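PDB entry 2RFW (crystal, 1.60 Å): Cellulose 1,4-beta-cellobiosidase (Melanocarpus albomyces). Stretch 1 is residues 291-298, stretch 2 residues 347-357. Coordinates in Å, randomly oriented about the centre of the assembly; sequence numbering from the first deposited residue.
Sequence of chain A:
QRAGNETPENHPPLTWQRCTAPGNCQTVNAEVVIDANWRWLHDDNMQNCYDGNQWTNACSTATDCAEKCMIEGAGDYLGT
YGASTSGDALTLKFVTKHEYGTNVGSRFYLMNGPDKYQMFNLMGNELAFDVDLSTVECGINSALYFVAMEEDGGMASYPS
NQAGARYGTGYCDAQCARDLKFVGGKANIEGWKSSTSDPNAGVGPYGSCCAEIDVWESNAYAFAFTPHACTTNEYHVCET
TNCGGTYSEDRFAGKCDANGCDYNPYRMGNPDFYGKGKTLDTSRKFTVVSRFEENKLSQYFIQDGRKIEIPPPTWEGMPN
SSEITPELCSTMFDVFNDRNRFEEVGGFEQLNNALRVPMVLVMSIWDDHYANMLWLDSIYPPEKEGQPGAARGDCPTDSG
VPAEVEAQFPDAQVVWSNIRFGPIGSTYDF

Stretch 1 291-298: RFEENKLS
Stretch 2 347-357: GFEQLNNALRV

Stretch 1 is a hairpin: strand residues Arg291 and Phe292 lead into a turn, and the chain returns through Leu297 and Ser298. The pairing is antiparallel, with Arg291 N donating to Ser298 O at a very short 2.5 Å and Glu293 N donating to Lys296 O at 2.7 Å. Between these last two residues the chain reverses, Glu294 at phi/psi -78/117° and Asn295 at 61/16°; Asn295 has a positive phi within the turn. Phe292 (-118/92°) and Leu297 (-110/121°) have extended backbones.

Stretch 2 is helical through most of its length. From Phe348 to Ala354 phi/psi values stay in the helical region, between -47 and -69° in phi and between -27 and -51° in psi; Leu355 follows at -65/-18°. The i to i+4 ladder includes Asn352 N to Phe348 O (2.5 Å), Asn353 N to Glu349 O (3.1 Å), Ala354 N to Gln350 O (3.1 Å) and Leu355 N to Leu351 O (3.2 Å). Gly347, at 54/-159°, has a positive phi that favours glycine. At Arg356 (-102/26°) the pattern tightens to i to i+3, its N lying 2.5 Å from Asn353 O, and Val357 is extended at -118/103°.

The register is set by three CA-CA approaches: Phe292 to Leu355 at 7.0 Å, Glu294 to Asn352 at 5.9 Å and Asn295 to Phe348 at 6.4 Å. Residue numbers rise in one stretch as they fall in the other, so the turn passes antiparallel to the helix, burying 433 Å² in total.

Leu355 (m, t) points toward the hairpin and has the largest covered area in its stretch. Its CD2 lies 3.6 Å from Phe292 CB, while its CD1 lies 3.3 Å from Leu297 CD1 and 3.1 Å from Glu293 O, so the leucine packs against both strands. Phe292 starts toward the helix, but its ring, with chi1 at -26°, leads away. Leu297 points toward the helix with chi1 -110° and chi2 79°.

Near the other end, Phe348 (chi1 -134°, chi2 91°) brings CE2 to 3.4 Å from Asn295 CA, placing its ring against the turn's backbone. Asn352 (chi1 m) points toward the same turn, and its side chain approaches Glu294 CG and the backbone of Asn295.

The charged contact lies at the exposed margin. Glu294 (t, t) and Arg356 (chi1 m, chi2 149°, chi3 t) form a salt bridge, with Glu294 OE2 3.2 Å from Arg356 NH2. The carboxylate oxygen sits at the guanidinium edge, near its plane.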

# COMPACT_ATOMS: atom_id res chain seq x y z
N ARG A 291 -16.20 3.02 2.57
CA ARG A 291 -17.31 2.45 1.82
C ARG A 291 -17.24 2.70 0.32
O ARG A 291 -17.00 3.82 -0.12
CB ARG A 291 -18.62 3.01 2.40
CG ARG A 291 -18.89 2.46 3.80
CD ARG A 291 -19.52 3.52 4.69
NE ARG A 291 -20.32 2.89 5.75
CZ ARG A 291 -21.45 3.41 6.19
NH1 ARG A 291 -21.90 4.55 5.67
NH2 ARG A 291 -22.12 2.80 7.15
N PHE A 292 -17.42 1.64 -0.46
CA PHE A 292 -17.18 1.62 -1.89
C PHE A 292 -18.43 1.34 -2.73
O PHE A 292 -18.70 0.16 -2.98
CB PHE A 292 -16.16 0.53 -2.26
CG PHE A 292 -15.20 0.15 -1.15
CD1 PHE A 292 -15.02 -1.18 -0.82
CD2 PHE A 292 -14.46 1.11 -0.49
CE1 PHE A 292 -14.13 -1.53 0.18
CE2 PHE A 292 -13.58 0.77 0.52
CZ PHE A 292 -13.41 -0.56 0.85
N GLU A 293 -19.13 2.36 -3.14
CA GLU A 293 -20.37 2.34 -3.89
C GLU A 293 -20.15 2.84 -5.32
O GLU A 293 -19.01 3.08 -5.71
CB GLU A 293 -21.43 3.23 -3.23
CG GLU A 293 -21.54 3.11 -1.72
CD GLU A 293 -22.52 4.10 -1.12
OE1 GLU A 293 -22.10 5.19 -0.70
OE2 GLU A 293 -23.73 3.78 -1.06
N GLU A 294 -21.24 3.01 -6.06
CA GLU A 294 -21.12 3.62 -7.39
C GLU A 294 -20.97 5.13 -7.24
O GLU A 294 -21.83 5.84 -6.73
CB GLU A 294 -22.31 3.26 -8.28
CG GLU A 294 -22.11 3.54 -9.76
CD GLU A 294 -23.27 3.06 -10.61
OE1 GLU A 294 -23.65 3.77 -11.57
OE2 GLU A 294 -23.81 1.96 -10.34
N ASN A 295 -19.82 5.67 -7.67
CA ASN A 295 -19.68 7.12 -7.59
C ASN A 295 -19.78 7.66 -6.17
O ASN A 295 -20.00 8.87 -6.04
CB ASN A 295 -20.78 7.81 -8.41
CG ASN A 295 -20.54 7.81 -9.91
OD1 ASN A 295 -19.90 6.90 -10.44
ND2 ASN A 295 -21.05 8.83 -10.59
N LYS A 296 -19.66 6.82 -5.15
CA LYS A 296 -19.63 7.16 -3.74
C LYS A 296 -18.73 6.20 -2.95
O LYS A 296 -19.10 5.06 -2.68
CB LYS A 296 -21.01 7.15 -3.09
CG LYS A 296 -21.19 8.13 -1.93
CD LYS A 296 -22.58 8.74 -1.98
CE LYS A 296 -22.54 10.15 -2.58
NZ LYS A 296 -23.24 11.13 -1.71
N LEU A 297 -17.57 6.72 -2.59
CA LEU A 297 -16.63 6.12 -1.67
C LEU A 297 -16.62 6.94 -0.38
O LEU A 297 -16.34 8.14 -0.38
CB LEU A 297 -15.24 6.02 -2.29
CG LEU A 297 -14.76 4.61 -2.65
CD1 LEU A 297 -15.39 4.13 -3.94
CD2 LEU A 297 -13.24 4.54 -2.77
N SER A 298 -16.94 6.34 0.76
CA SER A 298 -17.09 7.15 1.97
C SER A 298 -16.32 6.60 3.17
O SER A 298 -16.23 5.39 3.36
CB SER A 298 -18.58 7.23 2.33
OG SER A 298 -19.29 6.14 1.77
N GLY A 347 -12.11 9.02 -15.77
CA GLY A 347 -12.83 9.57 -14.63
C GLY A 347 -13.24 8.50 -13.62
O GLY A 347 -12.63 7.43 -13.63
N PHE A 348 -14.22 8.79 -12.80
CA PHE A 348 -14.83 8.04 -11.73
C PHE A 348 -15.54 6.78 -12.23
O PHE A 348 -15.51 5.75 -11.57
CB PHE A 348 -15.87 8.90 -11.00
CG PHE A 348 -15.75 8.83 -9.49
CD1 PHE A 348 -14.96 9.72 -8.79
CD2 PHE A 348 -16.45 7.86 -8.78
CE1 PHE A 348 -14.83 9.65 -7.42
CE2 PHE A 348 -16.32 7.78 -7.41
CZ PHE A 348 -15.53 8.67 -6.72
N GLU A 349 -16.16 6.93 -13.39
CA GLU A 349 -16.78 5.81 -14.08
C GLU A 349 -15.83 4.60 -14.10
O GLU A 349 -16.29 3.54 -13.70
CB GLU A 349 -17.18 6.18 -15.50
CG GLU A 349 -18.41 7.05 -15.64
CD GLU A 349 -19.47 6.85 -14.58
OE1 GLU A 349 -19.94 5.70 -14.42
OE2 GLU A 349 -19.84 7.84 -13.91
N GLN A 350 -14.61 4.83 -14.55
CA GLN A 350 -13.46 3.95 -14.57
C GLN A 350 -13.10 3.50 -13.17
O GLN A 350 -12.77 2.36 -12.84
CB GLN A 350 -12.23 4.67 -15.16
CG GLN A 350 -11.08 3.74 -15.48
CD GLN A 350 -11.34 2.91 -16.72
OE1 GLN A 350 -11.98 1.86 -16.63
NE2 GLN A 350 -10.86 3.32 -17.89
N LEU A 351 -13.13 4.48 -12.24
CA LEU A 351 -12.91 4.01 -10.87
C LEU A 351 -14.09 3.13 -10.46
O LEU A 351 -13.92 2.23 -9.65
CB LEU A 351 -12.69 5.16 -9.89
CG LEU A 351 -12.75 4.80 -8.40
CD1 LEU A 351 -11.59 3.90 -7.98
CD2 LEU A 351 -12.78 6.08 -7.57
N ASN A 352 -15.29 3.32 -11.02
CA ASN A 352 -16.35 2.39 -10.60
C ASN A 352 -16.06 0.99 -11.14
O ASN A 352 -16.37 -0.05 -10.55
CB ASN A 352 -17.72 2.88 -11.04
CG ASN A 352 -18.29 3.96 -10.14
OD1 ASN A 352 -19.17 4.74 -10.55
ND2 ASN A 352 -17.81 4.02 -8.91
N ASN A 353 -15.42 0.95 -12.32
CA ASN A 353 -15.04 -0.38 -12.83
C ASN A 353 -14.08 -1.04 -11.83
O ASN A 353 -14.29 -2.18 -11.43
CB ASN A 353 -14.44 -0.28 -14.23
CG ASN A 353 -15.41 -0.61 -15.36
OD1 ASN A 353 -15.51 -1.75 -15.82
ND2 ASN A 353 -16.14 0.39 -15.86
N ALA A 354 -13.03 -0.34 -11.41
CA ALA A 354 -12.03 -0.88 -10.50
C ALA A 354 -12.67 -1.48 -9.26
O ALA A 354 -12.24 -2.50 -8.72
CB ALA A 354 -11.05 0.21 -10.06
N LEU A 355 -13.73 -0.83 -8.80
CA LEU A 355 -14.49 -1.30 -7.64
C LEU A 355 -15.14 -2.65 -7.94
O LEU A 355 -15.54 -3.41 -7.05
CB LEU A 355 -15.53 -0.26 -7.23
CG LEU A 355 -15.03 1.04 -6.62
CD1 LEU A 355 -16.14 2.06 -6.39
CD2 LEU A 355 -14.29 0.74 -5.31
N ARG A 356 -15.25 -2.99 -9.22
CA ARG A 356 -15.87 -4.26 -9.60
C ARG A 356 -14.78 -5.27 -9.97
O ARG A 356 -14.98 -6.22 -10.73
CB ARG A 356 -16.87 -4.02 -10.72
CG ARG A 356 -18.06 -3.16 -10.27
CD ARG A 356 -18.59 -2.32 -11.43
NE ARG A 356 -19.83 -1.66 -11.07
CZ ARG A 356 -20.39 -0.64 -11.69
NH1 ARG A 356 -19.82 -0.09 -12.75
NH2 ARG A 356 -21.54 -0.15 -11.24
N VAL A 357 -13.61 -5.03 -9.40
CA VAL A 357 -12.40 -5.81 -9.50
C VAL A 357 -11.98 -6.37 -8.14
O VAL A 357 -11.45 -5.60 -7.33
CB VAL A 357 -11.21 -4.99 -10.04
CG1 VAL A 357 -10.08 -5.92 -10.46
CG2 VAL A 357 -11.66 -4.13 -11.20